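Local atomic coordinates of putative glycoside hydrolase (Bacteroides ovatus, PDB entry 4ONZ), a protein that is a putative glycoside hydrolase, an all-beta protein whose sequence family belongs to the beta-fructosidase clan and whose sheets probably form a five-bladed beta-propeller. Residues V27-K41 / I93-E107. Sequence-based numbering, arbitrary orientation.
Sequences VISPQPTEFYCPMRK and IEMKRLDNPVLFPAE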
ATOM      1  N   VAL A  27       8.514  14.502   1.896  1.00 23.74           N
ATOM      2  CA  VAL A  27       8.692  14.391   3.350  1.00 24.56           C
ATOM      3  C   VAL A  27       9.749  13.348   3.770  1.00 23.34           C
ATOM      4  O   VAL A  27      10.259  13.417   4.881  1.00 24.59           O
ATOM      5  CB  VAL A  27       7.351  14.156   4.096  1.00 25.47           C
ATOM      6  CG1 VAL A  27       6.447  15.375   3.948  1.00 28.81           C
ATOM      7  CG2 VAL A  27       6.635  12.904   3.624  1.00 26.23           C
ATOM      8  N   ILE A  28      10.061  12.386   2.898  1.00 23.33           N
ATOM      9  CA  ILE A  28      11.100  11.380   3.160  1.00 22.37           C
ATOM     10  C   ILE A  28      11.919  11.192   1.883  1.00 21.83           C
ATOM     11  O   ILE A  28      11.373  10.868   0.834  1.00 19.86           O
ATOM     12  CB  ILE A  28      10.532   9.999   3.591  1.00 23.25           C
ATOM     13  CG1 ILE A  28       9.597  10.129   4.798  1.00 22.98           C
ATOM     14  CG2 ILE A  28      11.666   9.030   3.923  1.00 22.87           C
ATOM     15  CD1 ILE A  28       8.927   8.833   5.197  1.00 23.28           C
ATOM     16  N   SER A  29      13.228  11.392   1.998  1.00 24.05           N
ATOM     17  CA  SER A  29      14.163  11.272   0.880  1.00 24.79           C
ATOM     18  C   SER A  29      15.324  10.352   1.270  1.00 21.90           C
ATOM     19  O   SER A  29      15.573  10.144   2.458  1.00 20.77           O
ATOM     20  CB  SER A  29      14.705  12.655   0.507  1.00 27.25           C
ATOM     21  OG  SER A  29      13.663  13.496   0.032  1.00 27.05           O
ATOM     22  N   PRO A  30      16.028   9.796   0.271  1.00 20.76           N
ATOM     23  CA  PRO A  30      17.143   8.896   0.567  1.00 21.59           C
ATOM     24  C   PRO A  30      18.305   9.564   1.303  1.00 23.80           C
ATOM     25  O   PRO A  30      18.498  10.785   1.204  1.00 23.43           O
ATOM     26  CB  PRO A  30      17.571   8.361  -0.820  1.00 23.36           C
ATOM     27  CG  PRO A  30      16.862   9.200  -1.826  1.00 22.17           C
ATOM     28  CD  PRO A  30      15.650   9.764  -1.154  1.00 21.36           C
ATOM     29  N   GLN A  31      19.046   8.742   2.043  1.00 26.19           N
ATOM     30  CA  GLN A  31      20.184   9.161   2.853  1.00 28.34           C
ATOM     31  C   GLN A  31      21.212   8.034   2.853  1.00 28.28           C
ATOM     32  O   GLN A  31      20.841   6.880   2.666  1.00 25.08           O
ATOM     33  CB  GLN A  31      19.751   9.360   4.301  1.00 32.24           C
ATOM     34  CG  GLN A  31      18.680  10.402   4.539  1.00 36.27           C
ATOM     35  CD  GLN A  31      18.279  10.477   5.998  1.00 37.37           C
ATOM     36  OE1 GLN A  31      18.486   9.536   6.768  1.00 41.54           O
ATOM     37  NE2 GLN A  31      17.696  11.594   6.386  1.00 39.28           N
ATOM     38  N   PRO A  32      22.490   8.346   3.131  1.00 29.86           N
ATOM     39  CA  PRO A  32      23.518   7.297   3.149  1.00 28.91           C
ATOM     40  C   PRO A  32      23.630   6.546   4.492  1.00 27.08           C
ATOM     41  O   PRO A  32      24.654   5.921   4.759  1.00 27.55           O
ATOM     42  CB  PRO A  32      24.804   8.080   2.836  1.00 29.28           C
ATOM     43  CG  PRO A  32      24.555   9.446   3.388  1.00 30.76           C
ATOM     44  CD  PRO A  32      23.065   9.681   3.408  1.00 30.47           C
ATOM     45  N   THR A  33      22.584   6.599   5.314  1.00 26.22           N
ATOM     46  CA  THR A  33      22.548   5.937   6.624  1.00 28.20           C
ATOM     47  C   THR A  33      22.861   4.445   6.528  1.00 27.25           C
ATOM     48  O   THR A  33      22.326   3.757   5.664  1.00 25.18           O
ATOM     49  CB  THR A  33      21.141   6.062   7.242  1.00 30.78           C
ATOM     50  OG1 THR A  33      20.648   7.389   7.039  1.00 31.66           O
ATOM     51  CG2 THR A  33      21.162   5.725   8.737  1.00 32.04           C
ATOM     52  N   GLU A  34      23.697   3.947   7.434  1.00 28.41           N
ATOM     53  CA  GLU A  34      24.103   2.537   7.443  1.00 28.98           C
ATOM     54  C   GLU A  34      23.462   1.711   8.546  1.00 28.03           C
ATOM     55  O   GLU A  34      22.973   2.251   9.538  1.00 26.85           O
ATOM     56  CB  GLU A  34      25.622   2.439   7.620  1.00 32.01           C
ATOM     57  CG  GLU A  34      26.415   2.971   6.445  1.00 34.10           C
ATOM     58  CD  GLU A  34      27.899   3.077   6.724  1.00 38.68           C
ATOM     59  OE1 GLU A  34      28.335   2.829   7.876  1.00 41.61           O
ATOM     60  OE2 GLU A  34      28.634   3.418   5.776  1.00 48.33           O
ATOM     61  N   PHE A  35      23.424   0.395   8.327  1.00 26.95           N
ATOM     62  CA  PHE A  35      23.024  -0.569   9.354  1.00 25.73           C
ATOM     63  C   PHE A  35      23.769  -1.860   9.034  1.00 26.42           C
ATOM     64  O   PHE A  35      24.189  -2.074   7.891  1.00 25.56           O
ATOM     65  CB  PHE A  35      21.497  -0.767   9.449  1.00 25.96           C
ATOM     66  CG  PHE A  35      20.955  -1.985   8.724  1.00 23.84           C
ATOM     67  CD1 PHE A  35      20.987  -2.076   7.343  1.00 24.08           C
ATOM     68  CD2 PHE A  35      20.346  -3.014   9.448  1.00 24.35           C
ATOM     69  CE1 PHE A  35      20.457  -3.185   6.697  1.00 22.52           C
ATOM     70  CE2 PHE A  35      19.813  -4.124   8.808  1.00 24.09           C
ATOM     71  CZ  PHE A  35      19.872  -4.210   7.431  1.00 21.89           C
ATOM     72  N   TYR A  36      23.964  -2.702  10.043  1.00 26.22           N
ATOM     73  CA  TYR A  36      24.674  -3.960   9.836  1.00 27.36           C
ATOM     74  C   TYR A  36      23.662  -4.989   9.342  1.00 26.57           C
ATOM     75  O   TYR A  36      22.772  -5.394  10.088  1.00 27.00           O
ATOM     76  CB  TYR A  36      25.375  -4.446  11.103  1.00 28.70           C
ATOM     77  CG  TYR A  36      26.219  -5.668  10.837  1.00 31.39           C
ATOM     78  CD1 TYR A  36      27.511  -5.549  10.331  1.00 31.36           C
ATOM     79  CD2 TYR A  36      25.706  -6.947  11.043  1.00 33.69           C
ATOM     80  CE1 TYR A  36      28.276  -6.672  10.059  1.00 34.62           C
ATOM     81  CE2 TYR A  36      26.463  -8.075  10.776  1.00 35.57           C
ATOM     82  CZ  TYR A  36      27.741  -7.936  10.286  1.00 36.96           C
ATOM     83  OH  TYR A  36      28.473  -9.068  10.025  1.00 44.93           O
ATOM     84  N   CYS A  37      23.814  -5.397   8.086  1.00 25.26           N
ATOM     85  CA  CYS A  37      22.907  -6.346   7.446  1.00 24.36           C
ATOM     86  C   CYS A  37      23.269  -7.770   7.827  1.00 22.80           C
ATOM     87  O   CYS A  37      24.392  -8.199   7.583  1.00 21.60           O
ATOM     88  CB  CYS A  37      22.941  -6.203   5.919  1.00 23.43           C
ATOM     89  SG  CYS A  37      21.849  -7.358   5.026  1.00 22.67           S
ATOM     90  N   PRO A  38      22.311  -8.517   8.399  1.00 23.93           N
ATOM     91  CA  PRO A  38      22.583  -9.906   8.794  1.00 25.47           C
ATOM     92  C   PRO A  38      22.703 -10.859   7.596  1.00 24.87           C
ATOM     93  O   PRO A  38      23.268 -11.943   7.731  1.00 28.04           O
ATOM     94  CB  PRO A  38      21.379 -10.276   9.675  1.00 24.63           C
ATOM     95  CG  PRO A  38      20.302  -9.325   9.300  1.00 25.07           C
ATOM     96  CD  PRO A  38      20.936  -8.092   8.726  1.00 24.91           C
HETATM   97  N   MSE A  39      22.165 -10.464   6.441  1.00 22.82           N
HETATM   98  CA  MSE A  39      22.251 -11.275   5.225  1.00 21.11           C
HETATM   99  C   MSE A  39      23.615 -11.059   4.603  1.00 23.12           C
HETATM  100  O   MSE A  39      24.394 -12.007   4.455  1.00 22.48           O
HETATM  101  CB  MSE A  39      21.112 -10.916   4.260  1.00 19.74           C
HETATM  102  CG  MSE A  39      21.245 -11.685   2.948  1.00 18.78           C
HETATM  103 SE   MSE A  39      19.757 -11.216   1.763  0.75 16.42          SE
HETATM  104  CE  MSE A  39      20.383  -9.436   1.229  1.00 18.40           C
ATOM    105  N   ARG A  40      23.924  -9.803   4.268  1.00 23.46           N
ATOM    106  CA  ARG A  40      25.202  -9.440   3.631  1.00 25.89           C
ATOM    107  C   ARG A  40      26.374  -9.503   4.613  1.00 26.96           C
ATOM    108  O   ARG A  40      27.523  -9.490   4.190  1.00 28.67           O
ATOM    109  CB  ARG A  40      25.170  -8.011   3.074  1.00 28.57           C
ATOM    110  CG  ARG A  40      24.092  -7.684   2.050  1.00 33.65           C
ATOM    111  CD  ARG A  40      24.294  -8.335   0.691  1.00 37.69           C
ATOM    112  NE  ARG A  40      23.289  -7.833  -0.260  1.00 43.81           N
ATOM    113  CZ  ARG A  40      22.995  -8.376  -1.446  1.00 45.76           C
ATOM    114  NH1 ARG A  40      23.606  -9.474  -1.872  1.00 47.63           N
ATOM    115  NH2 ARG A  40      22.052  -7.823  -2.206  1.00 47.01           N
ATOM    116  N   LYS A  41      26.072  -9.486   5.909  1.00 26.22           N
ATOM    117  CA  LYS A  41      27.079  -9.574   6.961  1.00 28.16           C
ATOM    118  C   LYS A  41      28.110  -8.466   6.797  1.00 29.85           C
ATOM    119  O   LYS A  41      29.314  -8.712   6.799  1.00 29.00           O
ATOM    120  CB  LYS A  41      27.705 -10.981   6.964  1.00 29.07           C
ATOM    121  CG  LYS A  41      26.665 -12.050   7.278  1.00 28.76           C
ATOM    122  CD  LYS A  41      27.072 -13.444   6.831  1.00 30.35           C
ATOM    123  CE  LYS A  41      25.996 -14.473   7.179  1.00 28.76           C
ATOM    124  NZ  LYS A  41      24.673 -14.182   6.553  1.00 25.38           N
ATOM    125  N   ILE A  93       3.734  15.776   8.720  1.00 26.45           N
ATOM    126  CA  ILE A  93       4.659  16.467   7.813  1.00 29.24           C
ATOM    127  C   ILE A  93       6.117  16.241   8.215  1.00 30.96           C
ATOM    128  O   ILE A  93       6.908  15.743   7.422  1.00 31.12           O
ATOM    129  CB  ILE A  93       4.364  17.987   7.801  1.00 31.57           C
ATOM    130  CG1 ILE A  93       2.875  18.242   7.552  1.00 34.60           C
ATOM    131  CG2 ILE A  93       5.223  18.702   6.767  1.00 33.21           C
ATOM    132  CD1 ILE A  93       2.339  17.652   6.267  1.00 34.64           C
ATOM    133  N   GLU A  94       6.471  16.643   9.435  1.00 32.78           N
ATOM    134  CA  GLU A  94       7.831  16.445   9.926  0.50 34.42           C
ATOM    135  C   GLU A  94       8.018  14.970  10.291  1.00 34.42           C
ATOM    136  O   GLU A  94       7.145  14.353  10.888  1.00 36.77           O
ATOM    137  CB  GLU A  94       8.128  17.360  11.113  0.50 37.69           C
ATOM    138  CG  GLU A  94       7.990  18.840  10.785  0.50 39.17           C
ATOM    139  CD  GLU A  94       8.874  19.275   9.628  0.50 40.30           C
ATOM    140  OE1 GLU A  94       9.996  18.745   9.493  0.50 40.40           O
ATOM    141  OE2 GLU A  94       8.452  20.166   8.861  0.50 40.66           O
HETATM  142  N   MSE A  95       9.159  14.408   9.894  1.00 30.77           N
HETATM  143  CA  MSE A  95       9.447  12.994  10.115  1.00 30.07           C
HETATM  144  C   MSE A  95      10.692  12.772  10.931  1.00 31.21           C
HETATM  145  O   MSE A  95      11.731  13.369  10.660  1.00 35.34           O
HETATM  146  CB  MSE A  95       9.675  12.331   8.758  1.00 27.79           C
HETATM  147  CG  MSE A  95       8.485  12.402   7.799  1.00 24.99           C
HETATM  148 SE   MSE A  95       7.058  11.165   8.330  0.75 21.53          SE
HETATM  149  CE  MSE A  95       5.502  12.176   7.703  1.00 23.05           C
ATOM    150  N   LYS A  96      10.587  11.921  11.949  1.00 28.60           N
ATOM    151  CA  LYS A  96      11.728  11.523  12.773  1.00 30.65           C
ATOM    152  C   LYS A  96      11.975  10.063  12.405  1.00 30.09           C
ATOM    153  O   LYS A  96      11.133   9.202  12.681  1.00 28.81           O
ATOM    154  CB  LYS A  96      11.396  11.684  14.255  1.00 34.22           C
ATOM    155  CG  LYS A  96      12.502  11.284  15.223  1.00 44.78           C
ATOM    156  CD  LYS A  96      12.047  11.487  16.665  1.00 52.78           C
ATOM    157  CE  LYS A  96      13.000  10.857  17.670  1.00 58.80           C
ATOM    158  NZ  LYS A  96      14.394  11.365  17.541  1.00 63.84           N
ATOM    159  N   ARG A  97      13.119   9.790  11.779  1.00 27.74           N
ATOM    160  CA  ARG A  97      13.441   8.453  11.280  1.00 28.34           C
ATOM    161  C   ARG A  97      14.457   7.688  12.128  1.00 29.25           C
ATOM    162  O   ARG A  97      15.298   8.283  12.780  1.00 29.06           O
ATOM    163  CB  ARG A  97      13.967   8.586   9.848  1.00 28.20           C
ATOM    164  CG  ARG A  97      12.925   9.165   8.901  1.00 27.60           C
ATOM    165  CD  ARG A  97      13.532   9.862   7.697  1.00 26.54           C
ATOM    166  NE  ARG A  97      14.269   8.982   6.795  1.00 23.27           N
ATOM    167  CZ  ARG A  97      14.822   9.401   5.655  1.00 23.85           C
ATOM    168  NH1 ARG A  97      14.718  10.679   5.274  1.00 22.71           N
ATOM    169  NH2 ARG A  97      15.460   8.545   4.875  1.00 23.56           N
ATOM    170  N   LEU A  98      14.352   6.360  12.114  1.00 30.04           N
ATOM    171  CA  LEU A  98      15.293   5.491  12.816  1.00 31.12           C
ATOM    172  C   LEU A  98      16.442   5.181  11.869  1.00 34.72           C
ATOM    173  O   LEU A  98      16.242   5.051  10.651  1.00 32.02           O
ATOM    174  CB  LEU A  98      14.634   4.176  13.242  1.00 33.03           C
ATOM    175  CG  LEU A  98      13.452   4.235  14.209  1.00 33.17           C
ATOM    176  CD1 LEU A  98      12.904   2.836  14.453  1.00 31.16           C
ATOM    177  CD2 LEU A  98      13.840   4.908  15.520  1.00 36.16           C
ATOM    178  N   ASP A  99      17.640   5.053  12.429  1.00 33.19           N
ATOM    179  CA  ASP A  99      18.833   4.736  11.639  1.00 35.48           C
ATOM    180  C   ASP A  99      18.852   3.306  11.104  1.00 33.67           C
ATOM    181  O   ASP A  99      19.578   3.021  10.154  1.00 33.57           O
ATOM    182  CB  ASP A  99      20.105   4.970  12.455  1.00 37.47           C
ATOM    183  CG  ASP A  99      20.415   6.443  12.649  1.00 40.63           C
ATOM    184  OD1 ASP A  99      19.764   7.304  12.007  1.00 42.21           O
ATOM    185  OD2 ASP A  99      21.335   6.732  13.435  1.00 43.62           O
ATOM    186  N   ASN A 100      18.092   2.409  11.727  1.00 29.09           N
ATOM    187  CA  ASN A 100      18.005   1.029  11.262  1.00 28.96           C
ATOM    188  C   ASN A 100      16.637   0.734  10.670  1.00 26.40           C
ATOM    189  O   ASN A 100      15.632   1.232  11.171  1.00 24.97           O
ATOM    190  CB  ASN A 100      18.254   0.049  12.407  1.00 32.95           C
ATOM    191  CG  ASN A 100      19.679   0.102  12.936  1.00 41.16           C
ATOM    192  OD1 ASN A 100      20.471   0.975  12.574  1.00 49.92           O
ATOM    193  ND2 ASN A 100      20.003  -0.833  13.816  1.00 46.68           N
ATOM    194  N   PRO A 101      16.587  -0.113   9.624  1.00 23.91           N
ATOM    195  CA  PRO A 101      15.290  -0.467   9.054  1.00 22.70           C
ATOM    196  C   PRO A 101      14.559  -1.372  10.022  1.00 21.38           C
ATOM    197  O   PRO A 101      15.195  -1.971  10.896  1.00 22.33           O
ATOM    198  CB  PRO A 101      15.666  -1.224   7.781  1.00 21.85           C
ATOM    199  CG  PRO A 101      16.966  -1.867   8.122  1.00 22.52           C
ATOM    200  CD  PRO A 101      17.684  -0.843   8.968  1.00 22.85           C
ATOM    201  N   VAL A 102      13.245  -1.486   9.870  1.00 20.66           N
ATOM    202  CA  VAL A 102      12.448  -2.302  10.795  1.00 19.08           C
ATOM    203  C   VAL A 102      11.930  -3.618  10.222  1.00 18.49           C
ATOM    204  O   VAL A 102      11.379  -4.427  10.968  1.00 18.16           O
ATOM    205  CB  VAL A 102      11.282  -1.490  11.412  1.00 19.94           C
ATOM    206  CG1 VAL A 102      11.835  -0.332  12.232  1.00 21.18           C
ATOM    207  CG2 VAL A 102      10.326  -0.987  10.335  1.00 20.17           C
ATOM    208  N   LEU A 103      12.066  -3.826   8.910  1.00 17.87           N
ATOM    209  CA  LEU A 103      11.704  -5.103   8.277  1.00 16.28           C
ATOM    210  C   LEU A 103      12.700  -5.296   7.149  1.00 15.96           C
ATOM    211  O   LEU A 103      12.834  -4.439   6.273  1.00 15.82           O
ATOM    212  CB  LEU A 103      10.267  -5.139   7.740  1.00 17.30           C
ATOM    213  CG  LEU A 103       9.821  -6.499   7.177  1.00 18.67           C
ATOM    214  CD1 LEU A 103       9.796  -7.566   8.251  1.00 20.60           C
ATOM    215  CD2 LEU A 103       8.450  -6.422   6.533  1.00 21.35           C
ATOM    216  N   PHE A 104      13.398  -6.419   7.188  1.00 16.97           N
ATOM    217  CA  PHE A 104      14.466  -6.695   6.247  1.00 17.75           C
ATOM    218  C   PHE A 104      14.782  -8.177   6.192  1.00 18.62           C
ATOM    219  O   PHE A 104      14.397  -8.921   7.096  1.00 19.58           O
ATOM    220  CB  PHE A 104      15.705  -5.909   6.694  1.00 18.74           C
ATOM    221  CG  PHE A 104      16.012  -6.038   8.171  1.00 20.15           C
ATOM    222  CD1 PHE A 104      16.821  -7.070   8.650  1.00 21.03           C
ATOM    223  CD2 PHE A 104      15.507  -5.118   9.083  1.00 20.84           C
ATOM    224  CE1 PHE A 104      17.102  -7.192  10.006  1.00 23.78           C
ATOM    225  CE2 PHE A 104      15.791  -5.231  10.444  1.00 23.69           C
ATOM    226  CZ  PHE A 104      16.589  -6.269  10.906  1.00 24.14           C
ATOM    227  N   PRO A 105      15.475  -8.621   5.127  1.00 19.57           N
ATOM    228  CA  PRO A 105      15.866 -10.025   5.126  1.00 20.61           C
ATOM    229  C   PRO A 105      16.825 -10.262   6.294  1.00 21.14           C
ATOM    230  O   PRO A 105      17.713  -9.447   6.529  1.00 20.81           O
ATOM    231  CB  PRO A 105      16.542 -10.240   3.766  1.00 20.18           C
ATOM    232  CG  PRO A 105      16.584  -8.930   3.086  1.00 19.71           C
ATOM    233  CD  PRO A 105      15.782  -7.930   3.864  1.00 19.37           C
ATOM    234  N   ALA A 106      16.605 -11.344   7.037  1.00 20.63           N
ATOM    235  CA  ALA A 106      17.382 -11.631   8.236  1.00 21.97           C
ATOM    236  C   ALA A 106      17.674 -13.119   8.405  1.00 21.85           C
ATOM    237  O   ALA A 106      17.333 -13.932   7.548  1.00 20.53           O
ATOM    238  CB  ALA A 106      16.634 -11.091   9.454  1.00 23.01           C
ATOM    239  N   GLU A 107      18.357 -13.456   9.500  1.00 22.58           N
ATOM    240  CA  GLU A 107      18.683 -14.839   9.814  1.00 25.55           C
ATOM    241  C   GLU A 107      17.475 -15.449  10.508  1.00 24.57           C
ATOM    242  O   GLU A 107      17.441 -15.594  11.726  1.00 24.45           O
ATOM    243  CB  GLU A 107      19.955 -14.916  10.665  1.00 30.17           C
ATOM    244  CG  GLU A 107      21.186 -14.549   9.844  1.00 39.43           C
ATOM    245  CD  GLU A 107      22.499 -14.712  10.589  1.00 51.86           C
ATOM    246  OE1 GLU A 107      22.552 -14.427  11.805  1.00 55.80           O
ATOM    247  OE2 GLU A 107      23.495 -15.112   9.946  1.00 61.33           O
TER
HETATM  248  O   HOH W   1      12.715  12.691   6.371  1.00 27.69           O
HETATM  249  O   HOH W   2       9.490  15.776   6.348  1.00 34.81           O
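Along the outer strand 96-97 of a four-stranded antiparallel sheet, probably one propeller blade, residues 27-41 run beside residues 93-107, and R97 joins the two through S29. Both terminal nitrogens grip one carbonyl: NH1 and NH2 of R97 donate to S29 O at 3.0 and 2.9 Å, and S29 O lies near the guanidinium plane. That plane is sandwiched. I28 CG2 sits over one face, 3.6 Å from R97 CZ; the Q31 amide stacks on the opposite face, the two planes 18° apart. Two waters extend the polar link, one bridging V27 O to R97 NH1, the other V27 O to I93 O.

Farther along, apolar contacts dominate. P101 CD stands 3.6 Å from the F35 ring centroid and 21° off its normal, a CH-pi contact. F35 also points its edge at the face of F104, with centroids 5.3 Å apart and planes at 64°. P38 CG reaches F104 CE1 at 3.9 Å, while SE of selenomethionine M39 lies against P105 CB. A long salt bridge, K41 NZ to E107 OE2 at 3.7 Å, closes the far end.

E47 pairs with R97 NH2 and accepts from T33 OG1. R83 of strand 82-89 touches both F35 and F104, and V27 and I28 both make backbone hydrogen bonds to V345 of strand 344-350, a classic beta bulge.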